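Local atomic coordinates of DNA topoisomerase 2-associated protein PAT1 (Saccharomyces cerevisiae, PDB entry 5LMG), a protein that activates mRNA decapping and represses translation in yeast, its C-terminal domain directly binding the decapping enzyme Dcp2 and the exonuclease Xrn1. Residues S233-N236 against E237-K241; S287-L290 against N291-R294. The protein carries 2 engineered substitutions. All coordinates share one frame; numbering follows the deposited sequence.

Interaction 1: residues S233-N236 against E237-K241; sequences STWN and EIYDK. With EDO (1,2-ethanediol), chain L.
Trp235 and Tyr239 meet one turn apart at the start of helix 234-246. The CB of Tyr239 packs against Trp235 O, and it also lies over one face of the indole, 4.0 Å from Trp235 CZ3. This is a CH-pi contact, 10° off the normal of the six-membered ring. CG of Tyr239 is anti to its backbone N (chi1 172°), which swings the phenol out past the tryptophan. Tyr239 CD2 then comes 4.0 Å from Trp235 CH2, and the Tyr239 edge is turned to the Trp235 face in an offset edge-to-face pair, planes at 85°. On the other flank, Tyr239 CD1 touches C2 of a bound ethanediol at 3.4 Å. The tip, Tyr239 OH, is hydrogen-bonded to Leu284 O.

The helical bonds run i to i+4, the first, Glu237 N to Ser233 O, weak. Tyr239 N bonds Trp235 O at 2.8 Å. Ser233 is the N-cap, and its OG takes a weak bond from Trp235 N. Asn236 holds the diol, probably from the crystallisation liquor, twice: its O accepts from O1 at 2.7 Å, and its ND2 gives to O2 at 3.0 Å. Thr234 CG2 lies alongside Ile238 CD1, 3.6 Å away.

Met182 and Leu185 of helix 178-191 pack on Trp235. The helix start therefore has two characters: a buried side of aromatic and aliphatic carbon, and a polar side where Asn236 O bonds Asp240 N.

Interaction 2: residues S287-L290 against N291-R294; sequences SGKL and NHQR. With EDO (1,2-ethanediol), chain L.
His292 has CG anti to its carbonyl carbon (chi1 -66°), and chi2 of 114° turns ND1 back toward the loop before helix 290-322. There the ring edge takes the N-H of Lys289 at 3.0 Å from Lys289 N to His292 ND1. The donor lies 9° out of the ring plane. ND1 is thus the acceptor, and NE2 faces the other way, toward Asp240 OD1. Lys289 CB runs beside the ring, 3.7 Å from His292 ND1.

Lys289 is the N-cap residue. Its O accepts from Gln293 N at 3.1 Å, and Leu290 O receives Arg294 N at 2.9 Å. The pair Lys289 N to His292 ND1 and Gln293 N to Lys289 O ties the cap residue to the first turn from both ends. Gly288 CA approaches the ring to 3.8 Å from His292 ND1. The amide of Gln293 gives NE2 to Ala285 O.

With an alanine here in place of the imidazole, Lys289 N and Asp240 OD1 would probably lose their partner, and Tyr239 and Phe243 their edge-to-face neighbour.

Leu290, Gln293 and Arg294 pack on apolar side chains of the bound Dcp2 peptide, and Arg294 NE forms a salt bridge to an acidic one. The imidazole ties Lys289 N, at the end of the incoming loop, to the first turn, while neighbouring side chains meet the peptide with carbon and charge.

How the interactions relate
Along the chain the two contacts come in series. Interaction 1 forms the first turns of helix 234-246, after the unmodelled stretch 219-231. Helices 257-267 and 275-286 follow, and interaction 2 then turns the chain into helix 290-322. Each is local and closes no long loop, so neither nests in nor crosses the other. The centres of interactions 1 and 2 lie about 13 Å apart, yet the two touch. Asp240 OD1 is 2.9 Å from His292 NE2, probably a hydrogen bond, and Tyr239 meets His292 edge-to-face. Ser287 packs on Trp235. The ethanediol bridges Asn236 O and Ser287 O. Together they join the starts of helices 234-246 and 290-322.

Interaction 1: residues S233-N236 against E237-K241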
ATOM      1  N   SER A 233      -3.286  25.105   6.217  1.00 66.16           N
ATOM      2  CA  SER A 233      -1.951  24.527   6.283  1.00 63.97           C
ATOM      3  C   SER A 233      -1.538  24.101   4.877  1.00 62.93           C
ATOM      4  O   SER A 233      -2.400  23.943   4.008  1.00 61.14           O
ATOM      5  CB  SER A 233      -1.947  23.323   7.225  1.00 67.18           C
ATOM      6  OG  SER A 233      -0.654  22.754   7.351  1.00 76.15           O
ATOM      7  N   THR A 234      -0.222  23.920   4.650  1.00 57.22           N
ATOM      8  CA  THR A 234       0.301  23.418   3.379  1.00 55.63           C
ATOM      9  C   THR A 234      -0.279  21.992   3.159  1.00 54.31           C
ATOM     10  O   THR A 234      -0.626  21.651   2.025  1.00 50.31           O
ATOM     11  CB  THR A 234       1.845  23.526   3.347  1.00 64.83           C
ATOM     12  OG1 THR A 234       2.203  24.901   3.281  1.00 66.43           O
ATOM     13  CG2 THR A 234       2.470  22.826   2.153  1.00 62.81           C
ATOM     14  N   TRP A 235      -0.445  21.205   4.259  1.00 50.66           N
ATOM     15  CA  TRP A 235      -1.016  19.852   4.208  1.00 49.20           C
ATOM     16  C   TRP A 235      -2.445  19.875   3.654  1.00 49.40           C
ATOM     17  O   TRP A 235      -2.747  19.075   2.767  1.00 46.54           O
ATOM     18  CB  TRP A 235      -0.897  19.101   5.564  1.00 48.11           C
ATOM     19  CG  TRP A 235      -1.633  17.778   5.671  1.00 48.59           C
ATOM     20  CD1 TRP A 235      -2.391  17.359   6.727  1.00 51.41           C
ATOM     21  CD2 TRP A 235      -1.665  16.704   4.705  1.00 48.08           C
ATOM     22  NE1 TRP A 235      -2.898  16.098   6.482  1.00 50.49           N
ATOM     23  CE2 TRP A 235      -2.489  15.683   5.242  1.00 51.70           C
ATOM     24  CE3 TRP A 235      -1.116  16.518   3.421  1.00 49.04           C
ATOM     25  CZ2 TRP A 235      -2.758  14.491   4.551  1.00 50.63           C
ATOM     26  CZ3 TRP A 235      -1.420  15.354   2.723  1.00 50.21           C
ATOM     27  CH2 TRP A 235      -2.214  14.350   3.293  1.00 50.49           C
ATOM     28  N   ASN A 236      -3.288  20.838   4.099  1.00 45.23           N
ATOM     29  CA  ASN A 236      -4.660  20.990   3.592  1.00 45.39           C
ATOM     30  C   ASN A 236      -4.651  21.220   2.064  1.00 49.01           C
ATOM     31  O   ASN A 236      -5.410  20.568   1.335  1.00 47.84           O
ATOM     32  CB  ASN A 236      -5.411  22.116   4.323  1.00 50.07           C
ATOM     33  CG  ASN A 236      -5.615  21.863   5.805  1.00 74.42           C
ATOM     34  OD1 ASN A 236      -5.219  22.669   6.652  1.00 74.93           O
ATOM     35  ND2 ASN A 236      -6.224  20.735   6.161  1.00 60.13           N
ATOM     36  N   GLU A 237      -3.717  22.072   1.585  1.00 45.09           N
ATOM     37  CA  GLU A 237      -3.520  22.370   0.164  1.00 44.97           C
ATOM     38  C   GLU A 237      -3.052  21.118  -0.629  1.00 46.22           C
ATOM     39  O   GLU A 237      -3.595  20.835  -1.701  1.00 44.51           O
ATOM     40  CB  GLU A 237      -2.524  23.548  -0.030  1.00 46.77           C
ATOM     41  CG  GLU A 237      -2.962  24.873   0.578  1.00 58.30           C
ATOM     42  CD  GLU A 237      -4.349  25.356   0.192  1.00 81.99           C
ATOM     43  OE1 GLU A 237      -4.660  25.379  -1.022  1.00 65.89           O
ATOM     44  OE2 GLU A 237      -5.135  25.686   1.110  1.00 81.34           O
ATOM     45  N   ILE A 238      -2.058  20.379  -0.098  1.00 42.54           N
ATOM     46  CA  ILE A 238      -1.487  19.218  -0.768  1.00 42.20           C
ATOM     47  C   ILE A 238      -2.484  18.040  -0.772  1.00 43.74           C
ATOM     48  O   ILE A 238      -2.618  17.376  -1.805  1.00 40.98           O
ATOM     49  CB  ILE A 238      -0.073  18.874  -0.225  1.00 45.32           C
ATOM     50  CG1 ILE A 238       0.899  20.046  -0.593  1.00 46.40           C
ATOM     51  CG2 ILE A 238       0.424  17.514  -0.781  1.00 44.46           C
ATOM     52  CD1 ILE A 238       2.267  19.973  -0.076  1.00 51.94           C
ATOM     53  N   TYR A 239      -3.226  17.835   0.341  1.00 41.96           N
ATOM     54  CA  TYR A 239      -4.281  16.812   0.432  1.00 41.38           C
ATOM     55  C   TYR A 239      -5.306  17.065  -0.697  1.00 46.29           C
ATOM     56  O   TYR A 239      -5.689  16.124  -1.395  1.00 44.66           O
ATOM     57  CB  TYR A 239      -4.995  16.847   1.810  1.00 42.28           C
ATOM     58  CG  TYR A 239      -6.214  15.943   1.871  1.00 43.65           C
ATOM     59  CD1 TYR A 239      -7.467  16.394   1.451  1.00 45.52           C
ATOM     60  CD2 TYR A 239      -6.106  14.621   2.303  1.00 43.75           C
ATOM     61  CE1 TYR A 239      -8.580  15.551   1.450  1.00 45.49           C
ATOM     62  CE2 TYR A 239      -7.215  13.768   2.307  1.00 43.82           C
ATOM     63  CZ  TYR A 239      -8.452  14.241   1.889  1.00 47.84           C
ATOM     64  OH  TYR A 239      -9.555  13.417   1.883  1.00 44.11           O
ATOM     65  N   ASP A 240      -5.736  18.342  -0.866  1.00 44.67           N
ATOM     66  CA  ASP A 240      -6.699  18.722  -1.890  1.00 45.10           C
ATOM     67  C   ASP A 240      -6.196  18.460  -3.309  1.00 46.66           C
ATOM     68  O   ASP A 240      -6.998  18.057  -4.153  1.00 45.25           O
ATOM     69  CB  ASP A 240      -7.181  20.165  -1.715  1.00 48.39           C
ATOM     70  CG  ASP A 240      -8.498  20.409  -2.422  1.00 63.06           C
ATOM     71  OD1 ASP A 240      -9.513  19.762  -2.038  1.00 62.02           O
ATOM     72  OD2 ASP A 240      -8.507  21.186  -3.406  1.00 70.44           O
ATOM     73  N   LYS A 241      -4.881  18.657  -3.570  1.00 42.62           N
ATOM     74  CA  LYS A 241      -4.274  18.356  -4.881  1.00 42.73           C
ATOM     75  C   LYS A 241      -4.348  16.838  -5.153  1.00 45.25           C
ATOM     76  O   LYS A 241      -4.715  16.423  -6.260  1.00 44.86           O
ATOM     77  CB  LYS A 241      -2.823  18.856  -4.961  1.00 45.49           C
ATOM     78  CG  LYS A 241      -2.705  20.377  -5.074  1.00 47.68           C
ATOM     79  CD  LYS A 241      -1.248  20.834  -5.014  1.00 52.86           C
ATOM     80  CE  LYS A 241      -1.076  22.141  -4.253  1.00 55.99           C
ATOM     81  NZ  LYS A 241      -1.679  23.298  -4.970  1.00 64.32           N
TER
HETATM   82  C1  EDO L 808      -8.219  20.115   3.086  1.00 57.25           C
HETATM   83  O1  EDO L 808      -8.038  19.941   1.697  1.00 56.01           O
HETATM   84  C2  EDO L 808      -8.527  18.751   3.735  1.00 58.91           C
HETATM   85  O2  EDO L 808      -8.167  18.766   5.095  1.00 60.52           O

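Interaction 2: residues S287-L290 against N291-R294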
ATOM      1  N   SER A 287      -8.083  12.743   6.922  1.00 45.07           N
ATOM      2  CA  SER A 287      -7.420  14.002   6.576  1.00 44.53           C
ATOM      3  C   SER A 287      -8.309  14.942   5.731  1.00 49.28           C
ATOM      4  O   SER A 287      -7.873  16.038   5.389  1.00 49.31           O
ATOM      5  CB  SER A 287      -6.093  13.732   5.870  1.00 46.15           C
ATOM      6  OG  SER A 287      -5.102  13.290   6.783  1.00 53.25           O
ATOM      7  N   GLY A 288      -9.535  14.516   5.418  1.00 45.09           N
ATOM      8  CA  GLY A 288     -10.467  15.309   4.622  1.00 45.07           C
ATOM      9  C   GLY A 288     -11.481  16.108   5.418  1.00 48.02           C
ATOM     10  O   GLY A 288     -11.832  15.738   6.539  1.00 48.18           O
ATOM     11  N   LYS A 289     -11.992  17.194   4.824  1.00 44.06           N
ATOM     12  CA  LYS A 289     -13.069  18.003   5.411  1.00 43.46           C
ATOM     13  C   LYS A 289     -14.389  17.230   5.150  1.00 44.76           C
ATOM     14  O   LYS A 289     -14.357  16.180   4.499  1.00 42.18           O
ATOM     15  CB  LYS A 289     -13.138  19.395   4.747  1.00 46.30           C
ATOM     16  CG  LYS A 289     -11.872  20.251   4.865  1.00 54.68           C
ATOM     17  CD  LYS A 289     -12.116  21.659   4.324  1.00 66.84           C
ATOM     18  CE  LYS A 289     -10.853  22.437   4.016  1.00 83.59           C
ATOM     19  NZ  LYS A 289     -10.008  22.680   5.221  1.00 94.95           N
ATOM     20  N   LEU A 290     -15.538  17.751   5.626  1.00 42.36           N
ATOM     21  CA  LEU A 290     -16.841  17.114   5.411  1.00 42.72           C
ATOM     22  C   LEU A 290     -17.160  16.884   3.915  1.00 44.87           C
ATOM     23  O   LEU A 290     -17.621  15.792   3.559  1.00 42.33           O
ATOM     24  CB  LEU A 290     -17.979  17.891   6.117  1.00 43.70           C
ATOM     25  CG  LEU A 290     -19.413  17.326   5.995  1.00 47.88           C
ATOM     26  CD1 LEU A 290     -19.490  15.866   6.483  1.00 47.34           C
ATOM     27  CD2 LEU A 290     -20.387  18.165   6.769  1.00 49.97           C
ATOM     28  N   ASN A 291     -16.892  17.894   3.055  1.00 41.90           N
ATOM     29  CA  ASN A 291     -17.164  17.809   1.610  1.00 41.20           C
ATOM     30  C   ASN A 291     -16.340  16.710   0.916  1.00 43.05           C
ATOM     31  O   ASN A 291     -16.862  16.054   0.009  1.00 39.96           O
ATOM     32  CB  ASN A 291     -17.022  19.168   0.925  1.00 41.52           C
ATOM     33  CG  ASN A 291     -18.180  20.107   1.222  1.00 56.54           C
ATOM     34  OD1 ASN A 291     -19.264  19.687   1.643  1.00 48.74           O
ATOM     35  ND2 ASN A 291     -17.971  21.404   1.028  1.00 48.47           N
ATOM     36  N   HIS A 292     -15.081  16.476   1.371  1.00 39.94           N
ATOM     37  CA  HIS A 292     -14.237  15.378   0.868  1.00 38.39           C
ATOM     38  C   HIS A 292     -14.867  14.044   1.266  1.00 41.21           C
ATOM     39  O   HIS A 292     -14.972  13.151   0.436  1.00 39.01           O
ATOM     40  CB  HIS A 292     -12.808  15.443   1.451  1.00 38.55           C
ATOM     41  CG  HIS A 292     -12.024  16.630   1.003  1.00 42.39           C
ATOM     42  ND1 HIS A 292     -11.645  17.619   1.896  1.00 44.53           N
ATOM     43  CD2 HIS A 292     -11.587  16.964  -0.234  1.00 43.34           C
ATOM     44  CE1 HIS A 292     -10.972  18.503   1.177  1.00 44.00           C
ATOM     45  NE2 HIS A 292     -10.898  18.141  -0.103  1.00 43.94           N
ATOM     46  N   GLN A 293     -15.315  13.936   2.538  1.00 38.84           N
ATOM     47  CA  GLN A 293     -15.920  12.736   3.101  1.00 38.51           C
ATOM     48  C   GLN A 293     -17.215  12.330   2.385  1.00 42.16           C
ATOM     49  O   GLN A 293     -17.436  11.137   2.158  1.00 40.69           O
ATOM     50  CB  GLN A 293     -16.116  12.879   4.615  1.00 39.38           C
ATOM     51  CG  GLN A 293     -14.798  12.895   5.407  1.00 42.55           C
ATOM     52  CD  GLN A 293     -14.996  13.171   6.884  1.00 54.85           C
ATOM     53  OE1 GLN A 293     -16.088  13.509   7.342  1.00 50.41           O
ATOM     54  NE2 GLN A 293     -13.933  13.035   7.673  1.00 47.95           N
ATOM     55  N   ARG A 294     -18.041  13.333   2.013  1.00 39.82           N
ATOM     56  CA  ARG A 294     -19.302  13.185   1.284  1.00 38.91           C
ATOM     57  C   ARG A 294     -19.045  12.507  -0.056  1.00 41.61           C
ATOM     58  O   ARG A 294     -19.760  11.569  -0.403  1.00 40.64           O
ATOM     59  CB  ARG A 294     -19.964  14.546   1.055  1.00 36.99           C
ATOM     60  CG  ARG A 294     -20.641  15.140   2.297  1.00 39.04           C
ATOM     61  CD  ARG A 294     -21.166  16.531   1.994  1.00 46.14           C
ATOM     62  NE  ARG A 294     -22.501  16.502   1.397  1.00 44.85           N
ATOM     63  CZ  ARG A 294     -22.761  16.604   0.098  1.00 58.45           C
ATOM     64  NH1 ARG A 294     -21.772  16.745  -0.776  1.00 44.11           N
ATOM     65  NH2 ARG A 294     -24.014  16.588  -0.338  1.00 47.03           N
TER
HETATM   66  C1  EDO L 808      -8.219  20.115   3.086  1.00 57.25           C
HETATM   67  O1  EDO L 808      -8.038  19.941   1.697  1.00 56.01           O
HETATM   68  C2  EDO L 808      -8.527  18.751   3.735  1.00 58.91           C
HETATM   69  O2  EDO L 808      -8.167  18.766   5.095  1.00 60.52           O